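Local coordinates for probable ABC transporter phosphite binding protein PhnD1 (Prochlorococcus marinus str. MIT 9301, PDB 5LQ5), which binds inorganic phosphite strongly and probably serves as the periplasmic solute-binding component of an ABC transporter, at residues V5-Q16 against E37-Y46. Residues are numbered along the deposited sequence; the frame is centred on the assembly and turned at random.
With PO3 (phosphite ion), chain B.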
ATOM      1  N   VAL A   5     -21.203  12.044  -8.227  1.00 38.01           N
ATOM      2  CA  VAL A   5     -19.747  12.214  -8.236  1.00 31.93           C
ATOM      3  C   VAL A   5     -19.086  10.861  -7.950  1.00 26.53           C
ATOM      4  O   VAL A   5     -19.444  10.167  -6.959  1.00 30.24           O
ATOM      5  CB  VAL A   5     -19.298  13.206  -7.163  1.00 44.29           C
ATOM      6  CG1 VAL A   5     -17.783  13.352  -7.173  1.00 54.32           C
ATOM      7  CG2 VAL A   5     -19.965  14.565  -7.372  1.00 40.23           C
ATOM      8  N   LEU A   6     -18.137  10.484  -8.803  1.00 26.16           N
ATOM      9  CA  LEU A   6     -17.310   9.289  -8.586  1.00 23.24           C
ATOM     10  C   LEU A   6     -16.158   9.682  -7.634  1.00 26.21           C
ATOM     11  O   LEU A   6     -15.310  10.480  -7.966  1.00 24.20           O
ATOM     12  CB  LEU A   6     -16.728   8.717  -9.899  1.00 26.15           C
ATOM     13  CG  LEU A   6     -15.994   7.377  -9.790  1.00 23.27           C
ATOM     14  CD1 LEU A   6     -16.950   6.219  -9.543  1.00 27.70           C
ATOM     15  CD2 LEU A   6     -15.183   7.099 -11.056  1.00 27.02           C
ATOM     16  N   LYS A   7     -16.132   9.055  -6.475  1.00 20.75           N
ATOM     17  CA  LYS A   7     -15.270   9.459  -5.369  1.00 21.84           C
ATOM     18  C   LYS A   7     -14.136   8.451  -5.271  1.00 19.90           C
ATOM     19  O   LYS A   7     -14.359   7.272  -5.074  1.00 19.99           O
ATOM     20  CB  LYS A   7     -16.080   9.535  -4.074  1.00 22.37           C
ATOM     21  CG  LYS A   7     -17.209  10.579  -4.113  1.00 28.35           C
ATOM     22  CD  LYS A   7     -18.136  10.442  -2.911  1.00 36.93           C
ATOM     23  CE  LYS A   7     -19.582  10.715  -3.298  1.00 64.65           C
ATOM     24  NZ  LYS A   7     -20.182   9.577  -4.042  1.00 48.07           N
ATOM     25  N   VAL A   8     -12.933   8.942  -5.511  1.00 17.85           N
ATOM     26  CA  VAL A   8     -11.687   8.192  -5.498  1.00 19.64           C
ATOM     27  C   VAL A   8     -11.029   8.327  -4.138  1.00 19.34           C
ATOM     28  O   VAL A   8     -10.972   9.408  -3.555  1.00 18.56           O
ATOM     29  CB  VAL A   8     -10.735   8.656  -6.621  1.00 19.21           C
ATOM     30  CG1 VAL A   8      -9.340   8.037  -6.535  1.00 23.83           C
ATOM     31  CG2 VAL A   8     -11.332   8.357  -7.994  1.00 21.42           C
ATOM     32  N   GLY A   9     -10.595   7.202  -3.596  1.00 19.50           N
ATOM     33  CA  GLY A   9      -9.849   7.175  -2.327  1.00 18.26           C
ATOM     34  C   GLY A   9      -8.597   6.304  -2.442  1.00 16.74           C
ATOM     35  O   GLY A   9      -8.337   5.644  -3.481  1.00 16.16           O
ATOM     36  N   ALA A  10      -7.830   6.306  -1.375  1.00 16.43           N
ATOM     37  CA  ALA A  10      -6.591   5.551  -1.325  1.00 16.64           C
ATOM     38  C   ALA A  10      -6.109   5.402   0.102  1.00 15.55           C
ATOM     39  O   ALA A  10      -6.227   6.320   0.909  1.00 16.88           O
ATOM     40  CB  ALA A  10      -5.535   6.248  -2.131  1.00 16.87           C
ATOM     41  N   ILE A  11      -5.520   4.258   0.416  1.00 15.81           N
ATOM     42  CA  ILE A  11      -4.844   4.126   1.696  1.00 15.07           C
ATOM     43  C   ILE A  11      -3.730   5.193   1.784  1.00 15.87           C
ATOM     44  O   ILE A  11      -3.005   5.417   0.794  1.00 16.53           O
ATOM     45  CB  ILE A  11      -4.292   2.715   1.973  1.00 14.77           C
ATOM     46  CG1 ILE A  11      -3.395   2.218   0.830  1.00 16.64           C
ATOM     47  CG2 ILE A  11      -5.458   1.737   2.254  1.00 18.13           C
ATOM     48  CD1 ILE A  11      -2.563   1.027   1.219  1.00 18.59           C
ATOM     49  N   PRO A  12      -3.569   5.848   2.942  1.00 14.34           N
ATOM     50  CA  PRO A  12      -2.574   6.919   3.088  1.00 17.61           C
ATOM     51  C   PRO A  12      -1.193   6.359   3.438  1.00 16.10           C
ATOM     52  O   PRO A  12      -0.699   6.480   4.559  1.00 17.74           O
ATOM     53  CB  PRO A  12      -3.156   7.765   4.210  1.00 19.41           C
ATOM     54  CG  PRO A  12      -3.936   6.792   5.055  1.00 19.35           C
ATOM     55  CD  PRO A  12      -4.491   5.783   4.092  1.00 16.40           C
ATOM     56  N   ASP A  13      -0.584   5.736   2.428  1.00 15.76           N
ATOM     57  CA  ASP A  13       0.643   4.925   2.583  1.00 16.28           C
ATOM     58  C   ASP A  13       1.924   5.742   2.421  1.00 17.69           C
ATOM     59  O   ASP A  13       3.020   5.237   2.619  1.00 19.41           O
ATOM     60  CB  ASP A  13       0.626   3.713   1.649  1.00 18.15           C
ATOM     61  CG  ASP A  13       0.818   4.077   0.167  1.00 20.57           C
ATOM     62  OD1 ASP A  13       0.552   5.229  -0.231  1.00 19.56           O
ATOM     63  OD2 ASP A  13       1.260   3.204  -0.588  1.00 22.94           O
ATOM     64  N   GLN A  14       1.733   7.003   2.024  1.00 17.38           N
ATOM     65  CA  GLN A  14       2.802   7.971   1.775  1.00 20.07           C
ATOM     66  C   GLN A  14       2.334   9.354   2.243  1.00 18.85           C
ATOM     67  O   GLN A  14       1.174   9.538   2.551  1.00 18.85           O
ATOM     68  CB  GLN A  14       3.154   7.979   0.267  1.00 21.90           C
ATOM     69  CG  GLN A  14       3.822   6.676  -0.148  1.00 24.35           C
ATOM     70  CD  GLN A  14       3.867   6.531  -1.639  1.00 32.19           C
ATOM     71  OE1 GLN A  14       3.018   5.895  -2.257  1.00 41.81           O
ATOM     72  NE2 GLN A  14       4.848   7.102  -2.210  1.00 28.38           N
ATOM     73  N   ASN A  15       3.236  10.327   2.262  1.00 20.06           N
ATOM     74  CA  ASN A  15       2.894  11.669   2.645  1.00 20.06           C
ATOM     75  C   ASN A  15       1.792  12.237   1.752  1.00 19.17           C
ATOM     76  O   ASN A  15       1.705  11.919   0.544  1.00 19.46           O
ATOM     77  CB  ASN A  15       4.111  12.583   2.607  1.00 21.39           C
ATOM     78  CG  ASN A  15       5.141  12.244   3.677  1.00 20.02           C
ATOM     79  OD1 ASN A  15       4.825  11.700   4.749  1.00 23.49           O
ATOM     80  ND2 ASN A  15       6.354  12.574   3.403  1.00 25.30           N
ATOM     81  N   GLN A  16       0.960  13.078   2.351  1.00 19.59           N
ATOM     82  CA  GLN A  16      -0.216  13.611   1.653  1.00 19.92           C
ATOM     83  C   GLN A  16       0.105  14.389   0.371  1.00 19.80           C
ATOM     84  O   GLN A  16      -0.676  14.351  -0.600  1.00 21.51           O
ATOM     85  CB  GLN A  16      -1.107  14.413   2.598  1.00 22.47           C
ATOM     86  CG  GLN A  16      -2.491  14.706   2.040  1.00 21.68           C
ATOM     87  CD  GLN A  16      -3.282  13.440   1.818  1.00 21.83           C
ATOM     88  OE1 GLN A  16      -3.332  12.566   2.686  1.00 24.13           O
ATOM     89  NE2 GLN A  16      -3.873  13.315   0.651  1.00 22.65           N
ATOM     90  N   GLU A  37     -18.089  13.612 -13.253  1.00 29.04           N
ATOM     91  CA  GLU A  37     -17.323  14.268 -12.178  1.00 29.12           C
ATOM     92  C   GLU A  37     -16.612  13.210 -11.351  1.00 27.20           C
ATOM     93  O   GLU A  37     -17.228  12.231 -10.933  1.00 25.75           O
ATOM     94  CB  GLU A  37     -18.202  15.115 -11.256  1.00 41.79           C
ATOM     95  CG  GLU A  37     -18.116  16.609 -11.530  1.00 80.96           C
ATOM     96  CD  GLU A  37     -18.640  17.435 -10.374  1.00 88.17           C
ATOM     97  OE1 GLU A  37     -19.815  17.241 -10.003  1.00 57.44           O
ATOM     98  OE2 GLU A  37     -17.878  18.267  -9.834  1.00 73.53           O
ATOM     99  N   VAL A  38     -15.316  13.432 -11.148  1.00 27.18           N
ATOM    100  CA  VAL A  38     -14.458  12.559 -10.328  1.00 25.28           C
ATOM    101  C   VAL A  38     -13.685  13.435  -9.326  1.00 27.93           C
ATOM    102  O   VAL A  38     -13.126  14.477  -9.688  1.00 28.25           O
ATOM    103  CB  VAL A  38     -13.476  11.738 -11.185  1.00 24.38           C
ATOM    104  CG1 VAL A  38     -12.780  10.699 -10.322  1.00 25.66           C
ATOM    105  CG2 VAL A  38     -14.187  11.019 -12.337  1.00 23.01           C
ATOM    106  N   LYS A  39     -13.627  12.998  -8.075  1.00 24.04           N
ATOM    107  CA  LYS A  39     -13.002  13.767  -6.996  1.00 22.47           C
ATOM    108  C   LYS A  39     -12.219  12.826  -6.070  1.00 21.11           C
ATOM    109  O   LYS A  39     -12.757  11.820  -5.627  1.00 23.18           O
ATOM    110  CB  LYS A  39     -14.103  14.487  -6.202  1.00 30.21           C
ATOM    111  CG  LYS A  39     -13.671  15.345  -5.025  1.00 52.50           C
ATOM    112  CD  LYS A  39     -13.175  16.711  -5.451  1.00 74.76           C
ATOM    113  CE  LYS A  39     -13.044  17.621  -4.238  1.00 67.75           C
ATOM    114  NZ  LYS A  39     -11.808  18.431  -4.307  1.00 51.90           N
ATOM    115  N   TYR A  40     -10.945  13.141  -5.830  1.00 21.07           N
ATOM    116  CA  TYR A  40     -10.135  12.425  -4.817  1.00 21.09           C
ATOM    117  C   TYR A  40     -10.488  12.971  -3.427  1.00 21.18           C
ATOM    118  O   TYR A  40     -10.445  14.187  -3.183  1.00 24.37           O
ATOM    119  CB  TYR A  40      -8.638  12.537  -5.089  1.00 20.68           C
ATOM    120  CG  TYR A  40      -7.737  12.122  -3.935  1.00 18.88           C
ATOM    121  CD1 TYR A  40      -7.861  10.857  -3.336  1.00 18.47           C
ATOM    122  CD2 TYR A  40      -6.710  12.974  -3.476  1.00 21.96           C
ATOM    123  CE1 TYR A  40      -7.034  10.484  -2.298  1.00 19.50           C
ATOM    124  CE2 TYR A  40      -5.886  12.595  -2.445  1.00 21.14           C
ATOM    125  CZ  TYR A  40      -6.063  11.336  -1.852  1.00 19.97           C
ATOM    126  OH  TYR A  40      -5.257  10.940  -0.796  1.00 19.05           O
ATOM    127  N   ILE A  41     -10.814  12.073  -2.520  1.00 19.75           N
ATOM    128  CA  ILE A  41     -11.212  12.387  -1.137  1.00 21.11           C
ATOM    129  C   ILE A  41     -10.189  11.757  -0.175  1.00 21.64           C
ATOM    130  O   ILE A  41     -10.290  10.564   0.100  1.00 21.62           O
ATOM    131  CB  ILE A  41     -12.617  11.823  -0.806  1.00 27.23           C
ATOM    132  CG1 ILE A  41     -13.661  12.188  -1.870  1.00 40.45           C
ATOM    133  CG2 ILE A  41     -13.064  12.217   0.587  1.00 29.63           C
ATOM    134  CD1 ILE A  41     -13.864  13.656  -2.092  1.00 47.08           C
ATOM    135  N   PRO A  42      -9.236  12.545   0.382  1.00 20.31           N
ATOM    136  CA  PRO A  42      -8.284  11.997   1.362  1.00 19.42           C
ATOM    137  C   PRO A  42      -8.931  11.454   2.634  1.00 20.93           C
ATOM    138  O   PRO A  42      -9.995  11.895   3.033  1.00 22.42           O
ATOM    139  CB  PRO A  42      -7.362  13.191   1.691  1.00 25.60           C
ATOM    140  CG  PRO A  42      -7.552  14.145   0.565  1.00 30.42           C
ATOM    141  CD  PRO A  42      -8.990  13.976   0.158  1.00 23.58           C
ATOM    142  N   VAL A  43      -8.251  10.491   3.247  1.00 18.94           N
ATOM    143  CA  VAL A  43      -8.641   9.965   4.563  1.00 18.57           C
ATOM    144  C   VAL A  43      -7.490  10.030   5.548  1.00 18.72           C
ATOM    145  O   VAL A  43      -6.336  10.084   5.146  1.00 18.98           O
ATOM    146  CB  VAL A  43      -9.156   8.523   4.450  1.00 20.63           C
ATOM    147  CG1 VAL A  43     -10.412   8.511   3.581  1.00 22.54           C
ATOM    148  CG2 VAL A  43      -8.044   7.580   3.949  1.00 22.09           C
ATOM    149  N   ILE A  44      -7.807   9.905   6.832  1.00 18.49           N
ATOM    150  CA  ILE A  44      -6.769  10.058   7.871  1.00 18.68           C
ATOM    151  C   ILE A  44      -5.871   8.839   8.090  1.00 19.21           C
ATOM    152  O   ILE A  44      -4.728   9.008   8.504  1.00 19.80           O
ATOM    153  CB  ILE A  44      -7.325  10.543   9.233  1.00 23.61           C
ATOM    154  CG1 ILE A  44      -8.345   9.552   9.803  1.00 26.38           C
ATOM    155  CG2 ILE A  44      -7.852  11.974   9.100  1.00 25.24           C
ATOM    156  CD1 ILE A  44      -8.613   9.788  11.286  1.00 31.56           C
ATOM    157  N   ASN A  45      -6.382   7.622   7.828  1.00 16.55           N
ATOM    158  CA  ASN A  45      -5.619   6.384   8.113  1.00 17.26           C
ATOM    159  C   ASN A  45      -6.174   5.209   7.301  1.00 15.23           C
ATOM    160  O   ASN A  45      -7.146   5.376   6.549  1.00 15.84           O
ATOM    161  CB  ASN A  45      -5.541   6.116   9.617  1.00 17.62           C
ATOM    162  CG  ASN A  45      -6.898   5.925  10.271  1.00 19.01           C
ATOM    163  OD1 ASN A  45      -7.844   5.406   9.658  1.00 20.29           O
ATOM    164  ND2 ASN A  45      -7.014   6.361  11.517  1.00 24.17           N
ATOM    165  N   TYR A  46      -5.522   4.044   7.398  1.00 15.32           N
ATOM    166  CA  TYR A  46      -5.947   2.896   6.608  1.00 16.87           C
ATOM    167  C   TYR A  46      -7.356   2.439   6.991  1.00 16.69           C
ATOM    168  O   TYR A  46      -8.112   2.044   6.135  1.00 17.55           O
ATOM    169  CB  TYR A  46      -5.005   1.727   6.776  1.00 16.01           C
ATOM    170  CG  TYR A  46      -3.679   1.744   5.986  1.00 14.05           C
ATOM    171  CD1 TYR A  46      -3.234   0.598   5.324  1.00 15.41           C
ATOM    172  CD2 TYR A  46      -2.846   2.848   5.960  1.00 15.52           C
ATOM    173  CE1 TYR A  46      -2.036   0.577   4.668  1.00 15.46           C
ATOM    174  CE2 TYR A  46      -1.601   2.806   5.357  1.00 16.46           C
ATOM    175  CZ  TYR A  46      -1.200   1.678   4.686  1.00 17.20           C
ATOM    176  OH  TYR A  46       0.027   1.612   4.047  1.00 17.24           O
TER
HETATM  177  P   PO3 B 401       0.314  -1.687   1.848  1.00 16.36           P
HETATM  178  O1  PO3 B 401       1.531  -2.578   1.431  1.00 15.81           O
HETATM  179  O2  PO3 B 401      -0.920  -2.493   2.427  1.00 17.20           O
HETATM  180  O3  PO3 B 401       0.754  -0.547   2.808  1.00 16.06           O
HETATM  181  O   HOH W   1      -8.638   8.369   0.421  1.00 19.21           O
HETATM  182  O   HOH W   2      -5.997   9.017   0.879  1.00 20.12           O
HETATM  183  O   HOH W   3      -5.075  10.567   2.819  1.00 22.02           O
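I11 and Y46 meet beside the bound phosphite. I11 CB sits over the centre of one face of the Y46 ring, a CH-pi contact 4.0 Å from the centroid and 5° off its normal. From CB the isoleucine divides: CG2 spreads over the CD1 and CG side of the same ring, while CG1, held between the backbone N and the carbonyl carbon (chi1 53°), brings I11 CD1 to 3.5 Å from Y46 CE1. P12 CD adds an oblique touch at Y46 CD2, and D13 CB lies 3.2 Å from Y46 OH. Y46 OH donates a 2.6 Å hydrogen bond to phosphite O3; S126, T127, S128 and H158 also bond the ion. D13 itself bonds Y206, another pocket residue.

Farther back, strands 5-10 and 37-40 run parallel, joined by backbone bonds from L6 N to E37 O, K39 N to L6 O, V8 N to K39 O and I41 N to V8 O. V8 CG2 packs on V38 CG1 at 3.6 Å. Beyond V8 the chains part and waters fill in: one links A10 N to I41 O, a second A10 O to Y40 OH. Q16 NE2 also donates to Y40 OH (3.1 Å), the hydroxyl oxygen lying close to the Q16 amide plane; the same nitrogen bonds D20.

The two strands and helix 16-34 form a beta-alpha-beta unit, the helix meeting Y40 through L19 and F23. Strand 37-40 is one edge of a six-stranded mixed sheet, strand 60-63 flanks 5-10 on its other side, and Y46 begins helix 46-54.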